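Local coordinates for PA14 domain-containing protein (Clostridium clariflavum, PDB 6QDI) that probably senses plant-biomass sugars outside the cell, through the tandem calcium-binding PA14 domains of an RsgI-type anti-sigma factor, at residues D7-N11 / P35-R40; I26-W30 / Y45-W49; D176-D180 / V286-L292; Y220-A224 / G268-I273; T203-P209 / C291-R295. All coordinates share one frame; numbering follows the deposited sequence. Where two conformers were deposited one is given.

Contact 1: D7-N11 / P35-R40; sequences DYFDN and PAKEIR. With CA (calcium ion), chain G.
The first calcium site of the N-terminal PA14 domain is built where D10, just past the end of strand 4-9, meets R40 at the end of the 35-40 loop. The main-chain O of D10 binds the calcium ion at 2.4 Å, alongside D42 and S44 and waters 1, 3 and 4. The carboxylate of D10 does not touch the metal and turns to the loop instead. Its OD1 accepts the backbone N of R40 at 2.8 Å (N-H...O angle 150°) through the syn lone pair. The same oxygen also accepts a hydrogen bond from water 1, a calcium ligand that also donates to R40 O. On the other branch, OD2 of D10 receives water 2 at 2.7 Å, and that water donates to E38 O. A chi1 of -124°, well off a staggered position, carries the D10 carboxylate across to the loop.

Apolar packing joins Y8 CB to I39 CD1 at 3.9 Å and Y8 CE2, obliquely, to P35 CB at 3.7 Å. The same I39 methyl touches the backbone at F9 O (3.6 Å). Y8 OH is hydrogen-bonded to D23. A type I turn from A36 to I39, closed by I39 N to A36 O at 3.0 Å, sets the course of the chain into I39 and R40, and the guanidinium of R40 goes on to a salt bridge with D176 of the second domain.

D10 thus serves in two shells: its carbonyl is a direct ligand, and its carboxylate orients a metal-bound water. Calcium would be expected to polarise water 1, strengthening its donation to D10 OD1 and R40 O.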
# COMPACT_ATOMS: atom_id res chain seq x y z
N ASP A 7 -5.45 9.58 -0.80
CA ASP A 7 -4.12 9.11 -0.46
C ASP A 7 -3.96 7.79 -1.20
O ASP A 7 -4.75 6.85 -1.00
CB ASP A 7 -3.99 8.96 1.05
CG ASP A 7 -4.00 10.28 1.77
OD1 ASP A 7 -3.46 11.27 1.27
OD2 ASP A 7 -4.60 10.31 2.86
N TYR A 8 -2.92 7.75 -2.02
CA TYR A 8 -2.66 6.64 -2.90
C TYR A 8 -1.47 5.84 -2.41
O TYR A 8 -0.38 6.40 -2.17
CB TYR A 8 -2.37 7.17 -4.36
CG TYR A 8 -3.62 7.74 -5.02
CD1 TYR A 8 -4.15 8.98 -4.63
CD2 TYR A 8 -4.27 7.03 -6.00
CE1 TYR A 8 -5.31 9.47 -5.19
CE2 TYR A 8 -5.44 7.50 -6.57
CZ TYR A 8 -5.96 8.72 -6.16
OH TYR A 8 -7.13 9.15 -6.78
N PHE A 9 -1.69 4.53 -2.31
CA PHE A 9 -0.75 3.59 -1.72
C PHE A 9 -0.30 2.58 -2.75
O PHE A 9 -1.08 2.13 -3.60
CB PHE A 9 -1.41 2.86 -0.54
CG PHE A 9 -1.82 3.80 0.57
CD1 PHE A 9 -0.96 4.07 1.62
CD2 PHE A 9 -3.09 4.37 0.61
CE1 PHE A 9 -1.33 4.94 2.64
CE2 PHE A 9 -3.45 5.24 1.63
CZ PHE A 9 -2.56 5.50 2.63
N ASP A 10 0.96 2.17 -2.63
CA ASP A 10 1.60 1.30 -3.61
C ASP A 10 1.26 -0.17 -3.43
O ASP A 10 1.68 -0.98 -4.23
CB ASP A 10 3.13 1.45 -3.57
CG ASP A 10 3.77 1.83 -4.92
OD1 ASP A 10 3.12 2.07 -5.89
OD2 ASP A 10 5.03 2.08 -4.92
N ASN A 11 0.55 -0.54 -2.36
CA ASN A 11 0.19 -1.93 -2.07
C ASN A 11 -1.32 -2.09 -2.05
O ASN A 11 -2.07 -1.10 -2.07
CB ASN A 11 0.78 -2.32 -0.69
CG ASN A 11 2.28 -2.29 -0.71
OD1 ASN A 11 2.90 -2.71 -1.69
ND2 ASN A 11 2.86 -1.90 0.41
N PRO A 35 -3.01 4.52 -11.20
CA PRO A 35 -3.67 5.83 -11.08
C PRO A 35 -2.79 7.03 -11.25
O PRO A 35 -3.32 8.13 -11.41
CB PRO A 35 -4.23 5.86 -9.65
CG PRO A 35 -4.16 4.51 -9.16
CD PRO A 35 -3.09 3.77 -9.93
N ALA A 36 -1.49 6.88 -11.12
CA ALA A 36 -0.61 8.05 -11.11
C ALA A 36 0.81 7.59 -11.32
O ALA A 36 1.15 6.46 -10.94
CB ALA A 36 -0.74 8.78 -9.78
N LYS A 37 1.67 8.49 -11.82
CA LYS A 37 3.05 8.10 -12.09
C LYS A 37 3.80 7.65 -10.83
O LYS A 37 4.73 6.85 -10.90
CB LYS A 37 3.78 9.22 -12.82
CG LYS A 37 4.05 10.46 -12.01
CD LYS A 37 4.73 11.52 -12.86
CE LYS A 37 5.18 12.72 -12.06
NZ LYS A 37 4.05 13.43 -11.40
N GLU A 38 3.37 8.15 -9.66
CA GLU A 38 3.99 7.83 -8.40
C GLU A 38 3.68 6.42 -7.91
O GLU A 38 4.34 5.94 -6.99
CB GLU A 38 3.57 8.83 -7.31
CG GLU A 38 4.12 10.23 -7.49
CD GLU A 38 3.33 11.09 -8.46
OE1 GLU A 38 2.27 10.66 -8.98
OE2 GLU A 38 3.77 12.25 -8.70
N ILE A 39 2.66 5.79 -8.47
CA ILE A 39 2.24 4.45 -8.08
C ILE A 39 2.79 3.49 -9.11
O ILE A 39 2.49 3.63 -10.32
CB ILE A 39 0.69 4.39 -8.02
CG1 ILE A 39 0.16 5.28 -6.89
CG2 ILE A 39 0.17 2.97 -7.83
CD1 ILE A 39 0.45 4.75 -5.49
N ARG A 40 3.55 2.50 -8.65
CA ARG A 40 4.15 1.50 -9.54
C ARG A 40 3.04 0.85 -10.38
O ARG A 40 1.98 0.46 -9.86
CB ARG A 40 4.88 0.41 -8.71
CG ARG A 40 5.65 -0.63 -9.55
CD ARG A 40 7.07 -0.14 -9.83
NE ARG A 40 7.63 -0.04 -8.50
CZ ARG A 40 8.36 -0.96 -7.90
NH1 ARG A 40 8.70 -2.04 -8.52
NH2 ARG A 40 8.72 -0.78 -6.62
CA CA G . 1.90 -2.31 -6.21
O HOH W 1 1.84 -0.12 -7.12
O HOH W 2 6.11 3.83 -6.63
O HOH W 3 2.44 -3.71 -4.26
O HOH W 4 4.26 -1.68 -5.74

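Contact 2: I26-W30 / Y45-W49; sequences IDFFW and YSVRW
Y45 opens the contact by directing its ring edge toward the face of the W30 indole. The two six-membered rings have centroids 5.7 Å apart and planes at 86°, an offset edge-to-face pair, and Y45 OH comes to 3.4 Å from W30 CE3. The phenol is carried there by a chi1 of 56°, which puts CG between the backbone N and the carbonyl carbon. Two residues on, V47 touches both indoles: its CG2 is 4.3 Å from W30 CH2, while its CG1 rests on one face of W49, two residues on in the same strand.

W49 has the largest share of the buried surface. I26 covers the face opposite V47, with CD1 3.7 Å from W49 CG and CG2 in a CH-pi contact 4.1 Å above the centroid of the six-membered ring. F28 is nearly parallel to that ring (planes at 14°) but slid aside, so CE2 meets W49 CZ2 at 3.7 Å with little overlap. The far corner, W49 CH2, touches W30 CH2 at 4.1 Å, each at the other's edge.

Strands 27-31 and 44-53 belong to different sheets, packed face to face in the beta-sandwich core of the first PA14 domain; the short segments run antiparallel with axes 12.2 Å apart. Between these segments the contact consists of dispersion and ring contacts, while the polar edge of W49 is satisfied separately, through NE1 hydrogen-bonded to D23.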
# COMPACT_ATOMS: atom_id res chain seq x y z
N ILE A 26 -15.41 10.84 -6.89
CA ILE A 26 -14.92 9.44 -6.90
C ILE A 26 -15.55 8.77 -8.11
O ILE A 26 -16.66 8.25 -8.05
CB ILE A 26 -15.22 8.70 -5.58
CG1 ILE A 26 -14.67 9.47 -4.37
CG2 ILE A 26 -14.58 7.31 -5.66
CD1 ILE A 26 -14.64 8.74 -3.04
N ASP A 27 -14.82 8.80 -9.22
CA ASP A 27 -15.31 8.31 -10.50
C ASP A 27 -14.10 7.97 -11.33
O ASP A 27 -13.58 8.84 -12.03
CB ASP A 27 -16.17 9.40 -11.15
CG ASP A 27 -16.76 8.99 -12.47
OD1 ASP A 27 -16.79 7.78 -12.82
OD2 ASP A 27 -17.22 9.93 -13.12
N PHE A 28 -13.60 6.76 -11.16
CA PHE A 28 -12.32 6.37 -11.74
C PHE A 28 -12.41 5.06 -12.47
O PHE A 28 -13.03 4.11 -12.00
CB PHE A 28 -11.24 6.24 -10.65
CG PHE A 28 -10.82 7.56 -10.12
CD1 PHE A 28 -9.98 8.34 -10.84
CD2 PHE A 28 -11.27 8.03 -8.90
CE1 PHE A 28 -9.57 9.59 -10.39
CE2 PHE A 28 -10.87 9.29 -8.43
CZ PHE A 28 -10.04 10.06 -9.18
N PHE A 29 -11.77 5.03 -13.62
CA PHE A 29 -11.61 3.82 -14.36
C PHE A 29 -10.17 3.79 -14.83
O PHE A 29 -9.78 4.63 -15.68
CB PHE A 29 -12.58 3.76 -15.55
CG PHE A 29 -12.50 2.50 -16.32
CD1 PHE A 29 -11.43 2.25 -17.23
CD2 PHE A 29 -13.46 1.52 -16.20
CE1 PHE A 29 -11.35 1.08 -17.94
CE2 PHE A 29 -13.38 0.38 -16.94
CZ PHE A 29 -12.32 0.16 -17.79
N TRP A 30 -9.36 2.89 -14.27
CA TRP A 30 -7.91 2.90 -14.49
C TRP A 30 -7.44 1.83 -15.46
O TRP A 30 -6.26 1.82 -15.84
CB TRP A 30 -7.19 2.80 -13.14
CG TRP A 30 -7.33 4.00 -12.31
CD1 TRP A 30 -6.96 5.28 -12.64
CD2 TRP A 30 -7.84 4.08 -10.98
NE1 TRP A 30 -7.22 6.14 -11.62
CE2 TRP A 30 -7.73 5.42 -10.57
CE3 TRP A 30 -8.38 3.15 -10.10
CZ2 TRP A 30 -8.13 5.85 -9.30
CZ3 TRP A 30 -8.78 3.60 -8.83
CH2 TRP A 30 -8.66 4.91 -8.47
N TYR A 45 -2.63 -1.83 -5.92
CA TYR A 45 -2.61 -0.49 -5.31
C TYR A 45 -3.89 -0.28 -4.56
O TYR A 45 -4.82 -1.08 -4.64
CB TYR A 45 -2.34 0.62 -6.38
CG TYR A 45 -3.33 0.62 -7.52
CD1 TYR A 45 -4.55 1.26 -7.39
CD2 TYR A 45 -3.05 -0.02 -8.73
CE1 TYR A 45 -5.49 1.26 -8.44
CE2 TYR A 45 -3.98 -0.02 -9.76
CZ TYR A 45 -5.19 0.61 -9.60
OH TYR A 45 -6.14 0.61 -10.60
N SER A 46 -3.92 0.80 -3.78
CA SER A 46 -5.10 1.06 -2.97
C SER A 46 -5.17 2.56 -2.71
O SER A 46 -4.18 3.29 -2.91
CB SER A 46 -5.08 0.22 -1.67
OG SER A 46 -3.89 0.46 -0.91
N VAL A 47 -6.35 3.03 -2.32
CA VAL A 47 -6.63 4.44 -2.14
C VAL A 47 -7.54 4.63 -0.97
O VAL A 47 -8.49 3.84 -0.75
CB VAL A 47 -7.30 5.05 -3.41
CG1 VAL A 47 -7.32 6.56 -3.31
CG2 VAL A 47 -6.61 4.62 -4.69
N ARG A 48 -7.30 5.69 -0.19
CA ARG A 48 -8.24 6.15 0.81
C ARG A 48 -8.64 7.58 0.48
O ARG A 48 -7.78 8.46 0.34
CB ARG A 48 -7.68 6.13 2.21
CG ARG A 48 -8.66 6.61 3.27
CD ARG A 48 -8.07 6.64 4.65
NE ARG A 48 -7.72 5.32 5.13
CZ ARG A 48 -6.49 4.89 5.38
NH1 ARG A 48 -5.43 5.61 5.12
NH2 ARG A 48 -6.33 3.63 5.83
N TRP A 49 -9.95 7.81 0.39
CA TRP A 49 -10.50 9.17 0.27
C TRP A 49 -11.12 9.61 1.56
O TRP A 49 -11.88 8.85 2.20
CB TRP A 49 -11.56 9.24 -0.84
CG TRP A 49 -11.01 9.16 -2.21
CD1 TRP A 49 -10.47 10.16 -2.94
CD2 TRP A 49 -10.96 8.00 -3.06
NE1 TRP A 49 -10.08 9.73 -4.15
CE2 TRP A 49 -10.37 8.40 -4.26
CE3 TRP A 49 -11.34 6.65 -2.90
CZ2 TRP A 49 -10.16 7.52 -5.30
CZ3 TRP A 49 -11.14 5.78 -3.97
CH2 TRP A 49 -10.53 6.22 -5.12

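Contact 3: D176-D180 / V286-L292; sequences DSVID and VVPQSCL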
# COMPACT_ATOMS: atom_id res chain seq x y z
N ASP A 176 14.51 0.10 -5.27
CA ASP A 176 13.28 0.20 -4.48
C ASP A 176 13.54 1.07 -3.26
O ASP A 176 14.49 0.85 -2.54
CB ASP A 176 12.79 -1.20 -4.03
CG ASP A 176 11.96 -1.91 -5.08
OD1 ASP A 176 11.17 -1.21 -5.75
OD2 ASP A 176 12.11 -3.15 -5.25
N SER A 177 12.69 2.08 -3.08
CA SER A 177 12.88 3.06 -2.03
C SER A 177 12.92 2.46 -0.63
O SER A 177 13.72 2.86 0.22
CB SER A 177 11.75 4.07 -2.15
OG SER A 177 11.88 4.76 -3.39
N VAL A 178 11.96 1.57 -0.39
CA VAL A 178 11.82 0.81 0.83
C VAL A 178 11.38 -0.61 0.51
O VAL A 178 10.92 -0.86 -0.60
CB VAL A 178 10.82 1.45 1.83
CG1 VAL A 178 11.30 2.77 2.35
CG2 VAL A 178 9.43 1.55 1.24
N ILE A 179 11.52 -1.51 1.47
CA ILE A 179 10.99 -2.85 1.32
C ILE A 179 9.71 -2.93 2.15
O ILE A 179 9.73 -3.24 3.33
CB ILE A 179 11.99 -3.92 1.70
CG1 ILE A 179 13.39 -3.67 1.14
CG2 ILE A 179 11.44 -5.31 1.31
CD1 ILE A 179 13.44 -3.41 -0.32
N ASP A 180 8.60 -2.61 1.49
CA ASP A 180 7.29 -2.55 2.16
C ASP A 180 6.25 -2.92 1.12
O ASP A 180 5.63 -2.03 0.54
CB ASP A 180 7.07 -1.16 2.71
CG ASP A 180 5.82 -1.04 3.53
OD1 ASP A 180 5.30 -2.07 3.97
OD2 ASP A 180 5.37 0.10 3.79
N VAL A 286 9.11 0.29 9.19
CA VAL A 286 9.80 -0.01 7.93
C VAL A 286 11.12 0.72 7.94
O VAL A 286 11.20 1.93 8.24
CB VAL A 286 8.88 0.45 6.78
CG1 VAL A 286 9.60 0.48 5.45
CG2 VAL A 286 7.62 -0.42 6.70
N VAL A 287 12.17 -0.00 7.56
CA VAL A 287 13.48 0.65 7.45
C VAL A 287 13.38 1.70 6.34
O VAL A 287 12.98 1.39 5.23
CB VAL A 287 14.59 -0.37 7.13
CG1 VAL A 287 15.94 0.34 7.06
CG2 VAL A 287 14.65 -1.45 8.19
N PRO A 288 13.71 2.96 6.62
CA PRO A 288 13.36 4.02 5.68
C PRO A 288 14.38 4.20 4.56
O PRO A 288 15.56 3.86 4.71
CB PRO A 288 13.34 5.27 6.57
CG PRO A 288 14.43 4.97 7.57
CD PRO A 288 14.28 3.49 7.87
N GLN A 289 13.91 4.79 3.48
CA GLN A 289 14.75 5.11 2.34
C GLN A 289 16.01 5.86 2.76
O GLN A 289 17.08 5.64 2.21
CB GLN A 289 13.93 5.92 1.35
CG GLN A 289 14.67 6.30 0.07
CD GLN A 289 13.78 7.04 -0.88
OE1 GLN A 289 12.97 7.85 -0.44
NE2 GLN A 289 13.94 6.82 -2.17
N SER A 290 15.87 6.78 3.72
CA SER A 290 16.98 7.60 4.13
C SER A 290 18.17 6.81 4.64
O SER A 290 19.27 7.36 4.67
CB SER A 290 16.50 8.56 5.23
OG SER A 290 16.06 7.80 6.34
N CYS A 291 17.95 5.57 5.07
CA CYS A 291 19.02 4.72 5.56
C CYS A 291 19.41 3.57 4.64
O CYS A 291 20.25 2.75 5.02
CB CYS A 291 18.64 4.19 6.94
SG CYS A 291 18.54 5.49 8.20
N LEU A 292 18.84 3.51 3.42
CA LEU A 292 19.08 2.43 2.49
C LEU A 292 19.89 2.95 1.30
O LEU A 292 19.55 3.99 0.71
CB LEU A 292 17.76 1.88 1.98
CG LEU A 292 16.88 1.21 3.05
CD1 LEU A 292 15.51 0.85 2.46
CD2 LEU A 292 17.56 0.02 3.69
O HOH W 5 12.51 -1.20 4.17
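V286, S177 and Q289 lose the most surface where the 176-180 corner of the second PA14 domain lies against the chain that leads into its last strand. V286 divides its two methyls between two partners. With CG1 anti to the backbone N (chi1 167°), that branch reaches V178 CB at 3.9 Å, while CG2 lies 3.7 Å from D180 CG, where the two side chains cross at about a right angle. The D180 carboxylate has its stronger partner elsewhere, in a salt bridge with R274.

S177 engages mainly through its carbonyl. S177 O faces Q289 CA at 3.3 Å in a bent CA-H...O contact (125° at H), and L292 CD1 closes on it at 3.5 Å. Q289, stretched out, runs past the same serine. Q289 NE2 comes within 3.2 Å of S177 OG, but the angle is too poor for a hydrogen bond, and the amide nitrogen is instead bonded to I155 O. Both residues were modelled in two conformers, which suggests some freedom at this end.

Between these two ends, V178 presses CG1 against the Q289 backbone N at 3.5 Å. Water 5 bridges the backbones, accepting from I179 N at 2.9 Å and donating to V287 O at 2.8 Å.

The single polar link between the segments thus passes through a solvent molecule, and the rest is van der Waals contact and one weak CA-H...O approach. S177 O, buried here, has no hydrogen-bonding partner in the model; the weak, bent contact from Q289 CA may offer some compensation.

Contact 4: Y220-A224 / G268-I273; sequences YDDGA and GLAGSI. With CA (calcium ion), chain E.
D221 and D222 turn their carboxylates onto a calcium ion that the 268-273 chain meets with main-chain carbonyls. D221 extends its carboxylate with CG anti to the backbone N (chi1 172°), whereas D222 CG stands between its N and carbonyl carbon (chi1 55°). Joined by a cis peptide, the two converge: D221 OD1 and D222 OD2 each bind the calcium at 2.4 Å. G268 O and A270 O bind it at 2.3 Å, and N266 OD1 is a further ligand. D221 OD1 and A270 O approach to 3.0 Å because they share the metal. The cis Asp-Asp pair matches the DcisD motif known from PA14 adhesins.

Beside the ion, D221 and S272 form an antiparallel hydrogen-bonded pair, with D221 N to S272 O at 2.9 Å and S272 N to D221 O at 3.2 Å. Water 6 joins D221 OD2 to S272 OG. On the other face, I273 CD1 packs on Y220 CB at 3.9 Å and near A224 CB, while the Y220 side chain leads away, its OH hydrogen-bonded to E241.

Strand 212-220 runs beside strand 271-279; the chain then turns a corner at D221-D222 and enters strand 223-228 through a classic beta bulge, D222 and G223 facing R265 of strand 257-266.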
# COMPACT_ATOMS: atom_id res chain seq x y z
N TYR A 220 6.93 -11.95 5.84
CA TYR A 220 6.97 -12.52 4.49
C TYR A 220 5.78 -13.43 4.23
O TYR A 220 5.27 -14.11 5.16
CB TYR A 220 8.29 -13.32 4.25
CG TYR A 220 8.55 -14.39 5.28
CD1 TYR A 220 9.21 -14.13 6.46
CD2 TYR A 220 8.08 -15.71 5.11
CE1 TYR A 220 9.37 -15.09 7.45
CE2 TYR A 220 8.29 -16.67 6.09
CZ TYR A 220 8.90 -16.36 7.26
OH TYR A 220 9.11 -17.27 8.27
N ASP A 221 5.42 -13.48 2.95
CA ASP A 221 4.52 -14.50 2.42
C ASP A 221 5.14 -14.79 1.05
O ASP A 221 5.01 -13.95 0.16
CB ASP A 221 3.11 -13.95 2.25
CG ASP A 221 2.19 -14.90 1.52
OD1 ASP A 221 2.71 -15.90 0.92
OD2 ASP A 221 0.97 -14.66 1.53
N ASP A 222 5.92 -15.87 0.87
CA ASP A 222 5.99 -17.05 1.71
C ASP A 222 7.36 -17.65 1.95
O ASP A 222 7.44 -18.67 2.62
CB ASP A 222 4.98 -18.13 1.24
CG ASP A 222 5.17 -18.49 -0.18
OD1 ASP A 222 6.16 -19.23 -0.48
OD2 ASP A 222 4.38 -18.06 -1.06
N GLY A 223 8.42 -17.01 1.48
CA GLY A 223 9.77 -17.39 1.89
C GLY A 223 10.68 -16.19 1.86
O GLY A 223 10.48 -15.27 1.04
N ALA A 224 11.67 -16.18 2.74
CA ALA A 224 12.62 -15.08 2.80
C ALA A 224 13.87 -15.54 3.50
O ALA A 224 13.85 -16.41 4.36
CB ALA A 224 12.05 -13.87 3.50
N GLY A 268 2.99 -19.18 -4.39
CA GLY A 268 1.60 -19.39 -4.74
C GLY A 268 0.72 -18.46 -3.88
O GLY A 268 1.05 -18.09 -2.76
N LEU A 269 -0.47 -18.17 -4.41
CA LEU A 269 -1.42 -17.29 -3.76
C LEU A 269 -0.77 -15.93 -3.51
O LEU A 269 -0.12 -15.39 -4.40
CB LEU A 269 -2.03 -17.92 -2.49
CG LEU A 269 -2.60 -19.33 -2.60
CD1 LEU A 269 -3.22 -19.73 -1.26
CD2 LEU A 269 -3.65 -19.41 -3.68
N ALA A 270 -1.04 -15.29 -2.37
CA ALA A 270 -0.61 -13.93 -2.19
C ALA A 270 0.88 -13.80 -1.92
O ALA A 270 1.56 -14.79 -1.60
CB ALA A 270 -1.43 -13.30 -1.05
N GLY A 271 1.37 -12.57 -2.03
CA GLY A 271 2.79 -12.28 -1.80
C GLY A 271 2.96 -10.95 -1.11
O GLY A 271 2.29 -9.96 -1.45
N SER A 272 3.88 -10.92 -0.14
CA SER A 272 4.15 -9.69 0.63
C SER A 272 5.49 -9.86 1.32
O SER A 272 5.92 -10.99 1.61
CB SER A 272 3.02 -9.42 1.64
OG SER A 272 2.86 -10.52 2.54
N ILE A 273 6.14 -8.72 1.58
CA ILE A 273 7.42 -8.73 2.28
C ILE A 273 7.66 -7.32 2.81
O ILE A 273 7.52 -6.34 2.08
CB ILE A 273 8.59 -9.22 1.37
CG1 ILE A 273 9.92 -9.11 2.03
CG2 ILE A 273 8.68 -8.48 0.07
CD1 ILE A 273 10.31 -10.21 2.89
CA CA E . 2.26 -16.95 -1.16
O HOH W 6 0.54 -11.88 1.86

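Contact 5: T203-P209 / C291-R295; sequences TGFIQVP and CLYPR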
# COMPACT_ATOMS: atom_id res chain seq x y z
N THR A 203 19.73 -5.91 -2.60
CA THR A 203 21.07 -5.78 -2.09
C THR A 203 21.45 -4.31 -1.88
O THR A 203 20.98 -3.41 -2.56
CB THR A 203 22.09 -6.43 -3.07
OG1 THR A 203 21.98 -5.85 -4.37
CG2 THR A 203 21.98 -7.93 -3.12
N GLY A 204 22.38 -4.12 -0.96
CA GLY A 204 22.98 -2.82 -0.71
C GLY A 204 23.43 -2.74 0.71
O GLY A 204 24.00 -3.71 1.25
N PHE A 205 23.22 -1.57 1.30
CA PHE A 205 23.72 -1.27 2.66
C PHE A 205 22.67 -0.51 3.42
O PHE A 205 21.98 0.33 2.85
CB PHE A 205 25.03 -0.46 2.60
CG PHE A 205 26.18 -1.25 2.04
CD1 PHE A 205 26.33 -1.39 0.67
CD2 PHE A 205 27.06 -1.91 2.85
CE1 PHE A 205 27.34 -2.17 0.13
CE2 PHE A 205 28.09 -2.67 2.31
CZ PHE A 205 28.19 -2.82 0.96
N ILE A 206 22.59 -0.79 4.72
CA ILE A 206 21.83 0.02 5.65
C ILE A 206 22.83 0.85 6.43
O ILE A 206 23.76 0.29 7.03
CB ILE A 206 21.01 -0.88 6.60
CG1 ILE A 206 20.10 -1.83 5.82
CG2 ILE A 206 20.22 -0.03 7.60
CD1 ILE A 206 19.48 -2.95 6.62
N GLN A 207 22.67 2.17 6.41
CA GLN A 207 23.57 3.02 7.16
C GLN A 207 22.86 3.45 8.42
O GLN A 207 21.78 4.05 8.37
CB GLN A 207 24.11 4.18 6.33
CG GLN A 207 25.30 4.85 7.04
CD GLN A 207 26.23 5.60 6.09
OE1 GLN A 207 25.81 6.02 5.01
NE2 GLN A 207 27.49 5.73 6.47
N VAL A 208 23.48 3.18 9.55
CA VAL A 208 22.84 3.24 10.85
C VAL A 208 22.73 4.68 11.32
O VAL A 208 23.70 5.42 11.31
CB VAL A 208 23.65 2.40 11.85
CG1 VAL A 208 23.16 2.57 13.28
CG2 VAL A 208 23.63 0.94 11.41
N PRO A 209 21.54 5.12 11.78
CA PRO A 209 21.39 6.54 12.12
C PRO A 209 21.88 6.92 13.51
O PRO A 209 22.30 8.06 13.69
CB PRO A 209 19.89 6.76 12.02
CG PRO A 209 19.28 5.39 12.27
CD PRO A 209 20.24 4.44 11.63
N CYS A 291 17.95 5.57 5.07
CA CYS A 291 19.02 4.72 5.56
C CYS A 291 19.41 3.57 4.64
O CYS A 291 20.25 2.75 5.02
CB CYS A 291 18.64 4.19 6.94
SG CYS A 291 18.54 5.49 8.20
N LEU A 292 18.84 3.51 3.42
CA LEU A 292 19.08 2.43 2.49
C LEU A 292 19.89 2.95 1.30
O LEU A 292 19.55 3.99 0.71
CB LEU A 292 17.76 1.88 1.98
CG LEU A 292 16.88 1.21 3.05
CD1 LEU A 292 15.51 0.85 2.46
CD2 LEU A 292 17.56 0.02 3.69
N TYR A 293 20.95 2.20 0.94
CA TYR A 293 21.77 2.55 -0.20
C TYR A 293 21.99 1.34 -1.07
O TYR A 293 22.14 0.22 -0.58
CB TYR A 293 23.15 3.06 0.27
CG TYR A 293 23.11 4.32 1.07
CD1 TYR A 293 22.74 4.30 2.42
CD2 TYR A 293 23.42 5.54 0.52
CE1 TYR A 293 22.71 5.46 3.18
CE2 TYR A 293 23.41 6.69 1.28
CZ TYR A 293 23.08 6.66 2.61
OH TYR A 293 23.11 7.81 3.35
N PRO A 294 22.09 1.55 -2.40
CA PRO A 294 22.28 0.41 -3.29
C PRO A 294 23.72 -0.08 -3.36
O PRO A 294 23.96 -1.17 -3.83
CB PRO A 294 21.79 0.92 -4.65
CG PRO A 294 21.94 2.37 -4.55
CD PRO A 294 21.69 2.76 -3.13
N ARG A 295 24.67 0.78 -2.96
CA ARG A 295 26.12 0.48 -2.99
C ARG A 295 26.76 1.07 -1.75
O ARG A 295 26.12 1.81 -0.99
CB ARG A 295 26.78 1.12 -4.20
CG ARG A 295 26.35 0.56 -5.50
CD ARG A 295 26.92 -0.85 -5.68
NE ARG A 295 26.93 -1.15 -7.07
CZ ARG A 295 27.87 -0.78 -7.97
NH1 ARG A 295 27.70 -1.13 -9.23
NH2 ARG A 295 28.98 -0.18 -7.60
OXT ARG A 295 27.97 0.77 -1.51
O HOH W 7 23.73 -3.74 -4.62
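F205 and Y293 form the central antiparallel, hydrogen-bonded pair: F205 N donates to Y293 O at 2.8 Å, and Y293 N to F205 O at 2.9 Å, the latter with a C=O...N angle of 163°. One step along, Q207 N donates to C291 O at 2.9 Å. In between, I206 and L292 run alongside each other in the same direction, with CG1 and CD2 3.8 Å apart. At the other end G204, in a backbone conformation suited to glycine (phi 152°, psi -140°), brings its CA to 3.2 Å from Y293 O in a CA-H...O contact.

On the opposite face from I206, the Q207 chain crosses the Y293 ring: Q207 CB meets Y293 CE1 at 3.7 Å, and OE1 the same carbon at 3.6 Å. NE2 of that glutamine is held by G255 O. F205 CE1 approaches the chain terminus, 3.4 Å from R295 OXT, and P209 CD touches C291 SG.

Further out, R257 of the neighbouring strand 257-266 ties two of these groups together, in a cation-pi contact with F205 and a salt bridge with R295 OXT. Water 7 links T203 OG1 to P294 O.

Short strand 292-293, at the C-terminus, is thereby fixed next to strand 198-207 as an edge of a sheet of the second PA14 domain. Backbone bonds set its register, and the positive charge of R257 would be expected to balance the terminal carboxylate beside the F205 ring.

Overall arrangement
Contacts 1 and 2 share the first PA14 domain, where N11 O, just past strand 4-9, meets S46 OG of the neighbouring strand 44-53 at 2.7 Å. Contact 1 also lies at the boundary with the second domain: R40 NH2 forms a salt bridge with D176 OD1 at 2.6 Å, and N11 ND2 reaches D180 O at 2.8 Å, both belonging to contact 3. In that domain, contacts 3 and 5 share C291 and L292, and I179 CG2 packs on I273 O (4.1 Å) to join contact 4. Contacts 1 and 4 hold separate calcium sites, their centres about 21 Å apart. Contacts 2 and 5, about 33 Å apart by centres, lie on opposite sides of the chain's centre.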